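Local coordinates for protein pyridoxamine 5-phosphate-dependent dehydrase (Escherichia coli, PDB 3B8X) that carries out a vitamin B6-dependent transamination-deoxygenation that removes the C3'-hydroxyl of GDP-4-keto-6-deoxymannose on the way to L-colitose, at residues T60-M65 and S91-P96; D161-M166 and M181-S186. The protein carries 1 engineered substitution. One frame throughout, in Å; residues are numbered along the deposited sequence.

Contact 1: T60-M65 and S91-P96. With G4M ([(2R,3S,4R,5R)-5-(2-amino-6-oxo-1,6-dihydro-9H-purin-9-yl)-3,4-dihydroxytetrahydrofuran-2-yl]methyl (2R,3S,4S,5S,6R)-3,4-dihydroxy-5-[({3-hydroxy-2-methyl-5-[(phosphonooxy)methyl]pyridin-4-yl}methyl)amino]-6-methyltetrahydro-2H-pyran-2-yl dihydrogen diphosphate), chain O.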
loop_
_atom_site.group_PDB
_atom_site.type_symbol
_atom_site.label_atom_id
_atom_site.label_comp_id
_atom_site.label_asym_id
_atom_site.label_seq_id
_atom_site.Cartn_x
_atom_site.Cartn_y
_atom_site.Cartn_z
ATOM N N THR B 60 0.984 -3.895 4.490
ATOM C CA THR B 60 1.107 -4.348 3.126
ATOM C C THR B 60 1.945 -5.631 3.102
ATOM O O THR B 60 1.904 -6.410 2.148
ATOM C CB THR B 60 1.660 -3.207 2.206
ATOM O OG1 THR B 60 2.957 -2.772 2.644
ATOM C CG2 THR B 60 0.693 -2.062 2.168
ATOM N N ALA B 61 2.700 -5.915 4.151
ATOM C CA ALA B 61 3.409 -7.211 4.095
ATOM C C ALA B 61 2.407 -8.381 4.308
ATOM O O ALA B 61 2.390 -9.404 3.588
ATOM C CB ALA B 61 4.562 -7.233 5.162
ATOM N N ASN B 62 1.478 -8.177 5.228
ATOM C CA ASN B 62 0.440 -9.161 5.452
ATOM C C ASN B 62 -0.437 -9.254 4.207
ATOM O O ASN B 62 -0.893 -10.347 3.860
ATOM C CB ASN B 62 -0.457 -8.714 6.615
ATOM C CG ASN B 62 0.096 -9.046 7.966
ATOM O OD1 ASN B 62 1.063 -9.789 8.089
ATOM N ND2 ASN B 62 -0.537 -8.505 9.016
ATOM N N LEU B 63 -0.702 -8.116 3.547
ATOM C CA LEU B 63 -1.551 -8.169 2.366
ATOM C C LEU B 63 -0.929 -9.089 1.310
ATOM O O LEU B 63 -1.586 -9.994 0.776
ATOM C CB LEU B 63 -1.829 -6.779 1.799
ATOM C CG LEU B 63 -2.715 -6.648 0.560
ATOM C CD1 LEU B 63 -4.163 -6.932 0.801
ATOM C CD2 LEU B 63 -2.523 -5.231 0.074
ATOM N N LEU B 64 0.350 -8.869 1.046
ATOM C CA LEU B 64 1.076 -9.718 0.080
ATOM C C LEU B 64 1.205 -11.156 0.535
ATOM O O LEU B 64 1.256 -12.054 -0.319
ATOM C CB LEU B 64 2.460 -9.142 -0.258
ATOM C CG LEU B 64 2.535 -7.787 -1.014
ATOM C CD1 LEU B 64 3.790 -7.550 -1.840
ATOM C CD2 LEU B 64 1.338 -7.524 -1.879
ATOM N N MET B 65 1.371 -11.377 1.843
ATOM C CA MET B 65 1.506 -12.751 2.351
ATOM C C MET B 65 0.290 -13.565 1.940
ATOM O O MET B 65 0.421 -14.652 1.373
ATOM C CB MET B 65 1.707 -12.777 3.863
ATOM C CG MET B 65 1.779 -14.149 4.358
ATOM S SD MET B 65 2.267 -14.175 6.104
ATOM C CE MET B 65 0.922 -13.305 6.971
ATOM N N SER B 91 -5.541 -5.015 13.307
ATOM C CA SER B 91 -6.622 -4.961 12.338
ATOM C C SER B 91 -6.219 -5.543 10.988
ATOM O O SER B 91 -6.938 -6.340 10.365
ATOM C CB SER B 91 -7.067 -3.498 12.191
ATOM O OG SER B 91 -6.024 -2.709 11.620
ATOM N N THR B 92 -5.048 -5.120 10.530
ATOM C CA THR B 92 -4.499 -5.568 9.256
ATOM C C THR B 92 -3.954 -6.997 9.253
ATOM O O THR B 92 -3.504 -7.471 8.223
ATOM C CB THR B 92 -3.550 -4.550 8.581
ATOM O OG1 THR B 92 -2.379 -4.365 9.385
ATOM C CG2 THR B 92 -4.233 -3.220 8.318
ATOM N N THR B 93 -4.024 -7.693 10.389
ATOM C CA THR B 93 -3.795 -9.132 10.402
ATOM C C THR B 93 -5.075 -9.724 9.739
ATOM O O THR B 93 -5.018 -10.614 8.859
ATOM C CB THR B 93 -3.748 -9.702 11.804
ATOM O OG1 THR B 93 -2.702 -9.050 12.525
ATOM C CG2 THR B 93 -3.398 -11.192 11.711
ATOM N N TYR B 94 -6.223 -9.167 10.110
ATOM C CA TYR B 94 -7.527 -9.641 9.617
ATOM C C TYR B 94 -8.053 -9.248 8.211
ATOM O O TYR B 94 -8.696 -10.059 7.514
ATOM C CB TYR B 94 -8.582 -9.239 10.649
ATOM C CG TYR B 94 -8.260 -9.760 12.028
ATOM C CD1 TYR B 94 -8.190 -11.124 12.278
ATOM C CD2 TYR B 94 -7.988 -8.877 13.061
ATOM C CE1 TYR B 94 -7.835 -11.579 13.540
ATOM C CE2 TYR B 94 -7.683 -9.307 14.330
ATOM C CZ TYR B 94 -7.632 -10.663 14.566
ATOM O OH TYR B 94 -7.292 -11.095 15.838
ATOM N N TYR B 95 -7.850 -7.994 7.813
ATOM C CA TYR B 95 -8.453 -7.501 6.563
ATOM C C TYR B 95 -8.112 -8.277 5.301
ATOM O O TYR B 95 -8.992 -8.513 4.457
ATOM C CB TYR B 95 -8.246 -5.994 6.377
ATOM C CG TYR B 95 -8.710 -5.054 7.522
ATOM C CD1 TYR B 95 -9.820 -5.325 8.334
ATOM C CD2 TYR B 95 -7.997 -3.895 7.794
ATOM C CE1 TYR B 95 -10.209 -4.436 9.352
ATOM C CE2 TYR B 95 -8.382 -3.016 8.779
ATOM C CZ TYR B 95 -9.470 -3.292 9.566
ATOM O OH TYR B 95 -9.846 -2.348 10.504
ATOM N N PRO B 96 -6.814 -8.540 5.094
ATOM C CA PRO B 96 -6.413 -9.226 3.859
ATOM C C PRO B 96 -7.201 -10.549 3.795
ATOM O O PRO B 96 -7.426 -11.110 2.747
ATOM C CB PRO B 96 -4.905 -9.498 4.059
ATOM C CG PRO B 96 -4.456 -8.494 5.106
ATOM C CD PRO B 96 -5.674 -8.212 5.975
HETATM O OP3 G4M O . 1.945 -0.566 11.346
HETATM P PL G4M O . 2.301 -1.598 10.196
HETATM O OP1 G4M O . 1.366 -1.424 8.881
HETATM O OP2 G4M O . 3.840 -1.403 9.779
HETATM O OP4 G4M O . 2.207 -3.108 10.801
HETATM C C5B G4M O . 0.854 -3.447 10.904
HETATM C C5L G4M O . 0.746 -4.515 11.925
HETATM C C6L G4M O . 0.519 -5.822 11.516
HETATM N N1L G4M O . 0.361 -6.767 12.413
HETATM C C2L G4M O . 0.409 -6.551 13.710
HETATM C C2A G4M O . 0.160 -7.681 14.681
HETATM C C3L G4M O . 0.673 -5.286 14.226
HETATM O O3L G4M O . 0.640 -5.116 15.565
HETATM C C4L G4M O . 0.883 -4.223 13.289
HETATM C C4A G4M O . 1.133 -2.909 13.707
HETATM N N4A G4M O . 1.092 -2.621 14.973
HETATM C C4G G4M O . 1.453 -1.314 15.393
HETATM C C5G G4M O . 0.672 -0.884 16.612
HETATM C C6G G4M O . 0.734 -1.958 17.698
HETATM O O5G G4M O . 1.431 0.234 17.062
HETATM C C3G G4M O . 1.182 -0.268 14.298
HETATM O O3G G4M O . 2.435 0.090 13.727
HETATM C C2G G4M O . 0.558 1.006 14.938
HETATM O O2G G4M O . 0.626 2.132 14.057
HETATM C C1G G4M O . 1.273 1.366 16.219
HETATM O O1G G4M O . 0.370 2.193 16.943
HETATM P P2 G4M O . 0.944 3.421 17.775
HETATM O O3P G4M O . 2.203 2.943 18.668
HETATM O O4P G4M O . -0.199 3.863 18.837
HETATM O OPP G4M O . 1.315 4.491 16.626
HETATM P P G4M O . 1.655 5.953 17.201
HETATM O O1P G4M O . 0.598 6.689 18.179
HETATM O O2P G4M O . 1.757 6.757 15.830
HETATM O "O5'" G4M O . 3.156 5.985 17.697
HETATM C "C5'" G4M O . 3.246 5.670 19.071
HETATM C "C4'" G4M O . 4.082 6.757 19.728
HETATM O "O4'" G4M O . 5.212 7.090 18.868
HETATM C "C3'" G4M O . 3.249 8.052 19.870
HETATM O "O3'" G4M O . 3.717 8.704 21.042
HETATM C "C2'" G4M O . 3.600 8.842 18.590
HETATM O "O2'" G4M O . 3.493 10.242 18.873
HETATM C "C1'" G4M O . 5.068 8.466 18.446
HETATM N N9 G4M O . 5.533 8.627 17.064
HETATM C C8 G4M O . 5.111 7.902 15.994
HETATM N N7 G4M O . 5.788 8.306 14.937
HETATM C C4 G4M O . 6.516 9.493 16.658
HETATM C C5 G4M O . 6.689 9.289 15.269
HETATM C C6 G4M O . 7.682 10.062 14.567
HETATM O O6 G4M O . 7.905 9.944 13.371
HETATM N N3 G4M O . 7.256 10.408 17.292
HETATM C C2 G4M O . 8.149 11.123 16.628
HETATM N N1 G4M O . 8.379 10.969 15.284
HETATM N N2 G4M O . 8.874 12.060 17.296
#

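Contact 2: D161-M166 and M181-S186. With G4M ([(2R,3S,4R,5R)-5-(2-amino-6-oxo-1,6-dihydro-9H-purin-9-yl)-3,4-dihydroxytetrahydrofuran-2-yl]methyl (2R,3S,4S,5S,6R)-3,4-dihydroxy-5-[({3-hydroxy-2-methyl-5-[(phosphonooxy)methyl]pyridin-4-yl}methyl)amino]-6-methyltetrahydro-2H-pyran-2-yl dihydrogen diphosphate), chain O.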
loop_
_atom_site.group_PDB
_atom_site.type_symbol
_atom_site.label_atom_id
_atom_site.label_comp_id
_atom_site.label_asym_id
_atom_site.label_seq_id
_atom_site.Cartn_x
_atom_site.Cartn_y
_atom_site.Cartn_z
ATOM N N ASP B 161 2.316 -13.638 11.637
ATOM C CA ASP B 161 2.291 -12.198 11.491
ATOM C C ASP B 161 3.285 -11.867 12.621
ATOM O O ASP B 161 2.972 -12.085 13.785
ATOM C CB ASP B 161 0.892 -11.609 11.772
ATOM C CG ASP B 161 0.926 -10.065 11.936
ATOM O OD1 ASP B 161 2.046 -9.577 12.201
ATOM O OD2 ASP B 161 -0.133 -9.364 11.794
ATOM N N ASN B 162 4.513 -11.501 12.263
ATOM C CA ASN B 162 5.526 -11.157 13.238
ATOM C C ASN B 162 5.828 -9.656 13.368
ATOM O O ASN B 162 6.898 -9.263 13.819
ATOM C CB ASN B 162 6.855 -11.862 12.967
ATOM C CG ASN B 162 7.681 -12.081 14.274
ATOM O OD1 ASN B 162 7.143 -12.456 15.321
ATOM N ND2 ASN B 162 8.983 -11.855 14.201
ATOM N N CYS B 163 4.818 -8.842 13.140
ATOM C CA CYS B 163 4.999 -7.420 13.210
ATOM C C CYS B 163 5.228 -6.865 14.615
ATOM O O CYS B 163 5.680 -5.720 14.728
ATOM C CB CYS B 163 3.819 -6.737 12.488
ATOM S SG CYS B 163 3.814 -6.997 10.682
ATOM N N GLU B 164 4.937 -7.630 15.672
ATOM C CA GLU B 164 5.140 -7.106 17.020
ATOM C C GLU B 164 6.271 -7.823 17.696
ATOM O O GLU B 164 6.628 -7.467 18.816
ATOM C CB GLU B 164 3.890 -7.227 17.910
ATOM C CG GLU B 164 2.665 -6.574 17.273
ATOM C CD GLU B 164 1.389 -6.724 18.079
ATOM O OE1 GLU B 164 1.430 -7.274 19.198
ATOM O OE2 GLU B 164 0.318 -6.311 17.570
ATOM N N SER B 165 6.819 -8.844 17.039
ATOM C CA SER B 165 7.857 -9.628 17.686
ATOM C C SER B 165 9.168 -9.803 16.944
ATOM O O SER B 165 9.787 -10.863 17.033
ATOM C CB SER B 165 7.327 -10.984 18.188
ATOM O OG SER B 165 6.064 -10.795 18.821
ATOM N N MET B 166 9.624 -8.756 16.258
ATOM C CA MET B 166 10.928 -8.839 15.624
ATOM C C MET B 166 11.951 -9.179 16.713
ATOM O O MET B 166 11.885 -8.654 17.814
ATOM C CB MET B 166 11.314 -7.496 15.017
ATOM C CG MET B 166 12.647 -7.590 14.321
ATOM S SD MET B 166 13.106 -6.068 13.477
ATOM C CE MET B 166 12.116 -6.036 12.061
ATOM N N MET B 181 5.533 -18.320 5.469
ATOM C CA MET B 181 5.837 -16.878 5.382
ATOM C C MET B 181 5.782 -16.257 6.755
ATOM O O MET B 181 5.024 -16.716 7.629
ATOM C CB MET B 181 4.849 -16.127 4.489
ATOM C CG MET B 181 5.306 -16.130 3.023
ATOM S SD MET B 181 4.137 -15.391 1.888
ATOM C CE MET B 181 2.902 -16.633 1.837
ATOM N N GLY B 182 6.498 -15.144 6.903
ATOM C CA GLY B 182 6.503 -14.395 8.123
ATOM C C GLY B 182 6.554 -12.904 7.828
ATOM O O GLY B 182 7.362 -12.445 7.027
ATOM N N THR B 183 5.744 -12.132 8.536
ATOM C CA THR B 183 5.752 -10.685 8.291
ATOM C C THR B 183 6.380 -9.879 9.414
ATOM O O THR B 183 6.293 -10.267 10.572
ATOM C CB THR B 183 4.342 -10.140 7.959
ATOM O OG1 THR B 183 3.418 -10.426 9.036
ATOM C CG2 THR B 183 3.811 -10.685 6.614
ATOM N N PHE B 184 7.026 -8.768 9.063
ATOM C CA PHE B 184 7.596 -7.863 10.055
ATOM C C PHE B 184 7.192 -6.427 9.727
ATOM O O PHE B 184 6.784 -6.117 8.593
ATOM C CB PHE B 184 9.124 -7.921 10.102
ATOM C CG PHE B 184 9.673 -9.258 10.406
ATOM C CD1 PHE B 184 9.526 -10.284 9.496
ATOM C CD2 PHE B 184 10.462 -9.457 11.533
ATOM C CE1 PHE B 184 10.087 -11.517 9.717
ATOM C CE2 PHE B 184 11.074 -10.720 11.750
ATOM C CZ PHE B 184 10.851 -11.755 10.849
ATOM N N SER B 185 7.273 -5.559 10.727
ATOM C CA SER B 185 6.984 -4.138 10.526
ATOM C C SER B 185 8.182 -3.348 11.010
ATOM O O SER B 185 8.857 -3.726 11.977
ATOM C CB SER B 185 5.763 -3.682 11.342
ATOM O OG SER B 185 5.714 -2.252 11.502
ATOM N N SER B 186 8.463 -2.238 10.336
ATOM C CA SER B 186 9.525 -1.341 10.818
ATOM C C SER B 186 8.917 0.059 11.029
ATOM O O SER B 186 9.507 1.087 10.643
ATOM C CB SER B 186 10.783 -1.336 9.919
ATOM O OG SER B 186 10.467 -1.262 8.538
HETATM O OP3 G4M O . 1.945 -0.566 11.346
HETATM P PL G4M O . 2.301 -1.598 10.196
HETATM O OP1 G4M O . 1.366 -1.424 8.881
HETATM O OP2 G4M O . 3.840 -1.403 9.779
HETATM O OP4 G4M O . 2.207 -3.108 10.801
HETATM C C5B G4M O . 0.854 -3.447 10.904
HETATM C C5L G4M O . 0.746 -4.515 11.925
HETATM C C6L G4M O . 0.519 -5.822 11.516
HETATM N N1L G4M O . 0.361 -6.767 12.413
HETATM C C2L G4M O . 0.409 -6.551 13.710
HETATM C C2A G4M O . 0.160 -7.681 14.681
HETATM C C3L G4M O . 0.673 -5.286 14.226
HETATM O O3L G4M O . 0.640 -5.116 15.565
HETATM C C4L G4M O . 0.883 -4.223 13.289
HETATM C C4A G4M O . 1.133 -2.909 13.707
HETATM N N4A G4M O . 1.092 -2.621 14.973
HETATM C C4G G4M O . 1.453 -1.314 15.393
HETATM C C5G G4M O . 0.672 -0.884 16.612
HETATM C C6G G4M O . 0.734 -1.958 17.698
HETATM O O5G G4M O . 1.431 0.234 17.062
HETATM C C3G G4M O . 1.182 -0.268 14.298
HETATM O O3G G4M O . 2.435 0.090 13.727
HETATM C C2G G4M O . 0.558 1.006 14.938
HETATM O O2G G4M O . 0.626 2.132 14.057
HETATM C C1G G4M O . 1.273 1.366 16.219
HETATM O O1G G4M O . 0.370 2.193 16.943
HETATM P P2 G4M O . 0.944 3.421 17.775
HETATM O O3P G4M O . 2.203 2.943 18.668
HETATM O O4P G4M O . -0.199 3.863 18.837
HETATM O OPP G4M O . 1.315 4.491 16.626
HETATM P P G4M O . 1.655 5.953 17.201
HETATM O O1P G4M O . 0.598 6.689 18.179
HETATM O O2P G4M O . 1.757 6.757 15.830
HETATM O "O5'" G4M O . 3.156 5.985 17.697
HETATM C "C5'" G4M O . 3.246 5.670 19.071
HETATM C "C4'" G4M O . 4.082 6.757 19.728
HETATM O "O4'" G4M O . 5.212 7.090 18.868
HETATM C "C3'" G4M O . 3.249 8.052 19.870
HETATM O "O3'" G4M O . 3.717 8.704 21.042
HETATM C "C2'" G4M O . 3.600 8.842 18.590
HETATM O "O2'" G4M O . 3.493 10.242 18.873
HETATM C "C1'" G4M O . 5.068 8.466 18.446
HETATM N N9 G4M O . 5.533 8.627 17.064
HETATM C C8 G4M O . 5.111 7.902 15.994
HETATM N N7 G4M O . 5.788 8.306 14.937
HETATM C C4 G4M O . 6.516 9.493 16.658
HETATM C C5 G4M O . 6.689 9.289 15.269
HETATM C C6 G4M O . 7.682 10.062 14.567
HETATM O O6 G4M O . 7.905 9.944 13.371
HETATM N N3 G4M O . 7.256 10.408 17.292
HETATM C C2 G4M O . 8.149 11.123 16.628
HETATM N N1 G4M O . 8.379 10.969 15.284
HETATM N N2 G4M O . 8.874 12.060 17.296
HETATM O O HOH W 1 8.367 -6.855 13.088
#

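Contact 1: T60-M65 and S91-P96
The amide of Asn62 reaches across to helix 91-99 and ends over the carbonyl of Thr92. Its CG is anti to the carbonyl carbon, beside the backbone N, with chi1 at -83°. Asn62 ND2 gives a hydrogen bond to Thr92 O at 3.2 Å. The oxygen lies close to the amide plane, but the donor stands above the carbonyl plane, 51° out of it. Asn62 ND2 also bonds Asp161 OD2, and Asn62 OD1 bonds the Thr183 hydroxyl. These partners on both branches fix the rotation of the amide. Pro96 has no N-H to offer Thr92 O one turn back, which probably leaves that oxygen to Asn62; the helix kinks there. Segments 60-65 and 91-96, on helices 58-68 and 91-99, run roughly the same way, crossing at -28°. They belong to the large domain of a fold type I PLP enzyme, the aspartate aminotransferase fold. The Pro96 ring lies against the backbone of Leu63, with Pro96 CB and CG each 4.0 Å from Leu63 CA. Leu63, its CG anti to the backbone N, brings CD1 to 4.2 Å from Pro96 CB. Nearer the cofactor, Thr92 OG1 sits 3.7 Å from G4M C5B. Asn62 ND2 comes to 3.8 Å from G4M C6L. Thr92 OG1 is held by Ser59 OG, while Thr93 OG1 bonds Asp161 OD2 on the pyridine-nitrogen side.

Contact 2: D161-M166 and M181-S186
Met181 and Thr183 both pair through their backbone with Glu160, so strand 181-185 runs parallel to strand 157-161. At Thr183 the bridge is to Asp161, and both side chains lie on the same face of the sheet. Thr183 OG1, tied to Asn62, takes the crowded position between the backbone N and the carbonyl carbon. There Thr183 OG1 lies 3.2 Å from Asp161 CA. Thr183 O receives a weak bond from Asn162 N. After Asp161 the segment 161-166 leaves the sheet: Asp161 OD1 accepts from Cys163 N at 166°, an Asx turn, and a type I turn follows from Asn162 to Ser165. In the fold type I PLP enzymes an aspartate at this place faces the pyridine nitrogen. Asp161 OD2 lies 2.7 Å from G4M N1L, and the carboxylate probably favours a protonated ring. Glu164 OE2 takes a very short hydrogen bond of 2.4 Å from G4M O3L. Phe184 turns to the other side of the strand. Asn162 lies beside it, with ND2 3.4 Å from Phe184 CE2 and the amide plane 89° from the ring. Asn162 OD1 is held by Asn136 ND2, and Asn162 ND2 bonds Ser165 O weakly. The Met166 side chain, bent at its last torsion, crosses that of Phe184 at about a right angle, with Met166 CE 3.8 Å from Phe184 CD2. Phe43 and Phe47 of helix 34-47 close round Met166. Cys163 SG, anti to the carbonyl carbon, is 3.6 Å from Phe184 C. Cys163 CB touches Ser185 CB and lies 3.5 Å from G4M N1L. At Ser185 a water bridges Ser185 N and Asn162 O. Ser185 OG, anti to the backbone N, donates to the cofactor phosphate at G4M OP2, 2.7 Å away.

Contact 1 closes before contact 2 opens along the chain, and their centres lie 11 Å apart. Contact 1 joins helices 58-68 and 91-99, which lie against the mixed eight-stranded sheet. Contact 2 joins the end of strand 157-161 and the loop after it to strand 181-185, its neighbour in that sheet. The contacts meet where Ala61 and Met65 pack on strand 181-185. Both touch G4M, the adduct of cofactor and GDP-sugar. Thr92 and Thr93 of contact 1 lie on one side of its pyridine ring, and Cys163 of contact 2 lies on the opposite side. The second subunit adds Lys28, Phe30, Thr31 and Arg221, so the complete site needs the dimer.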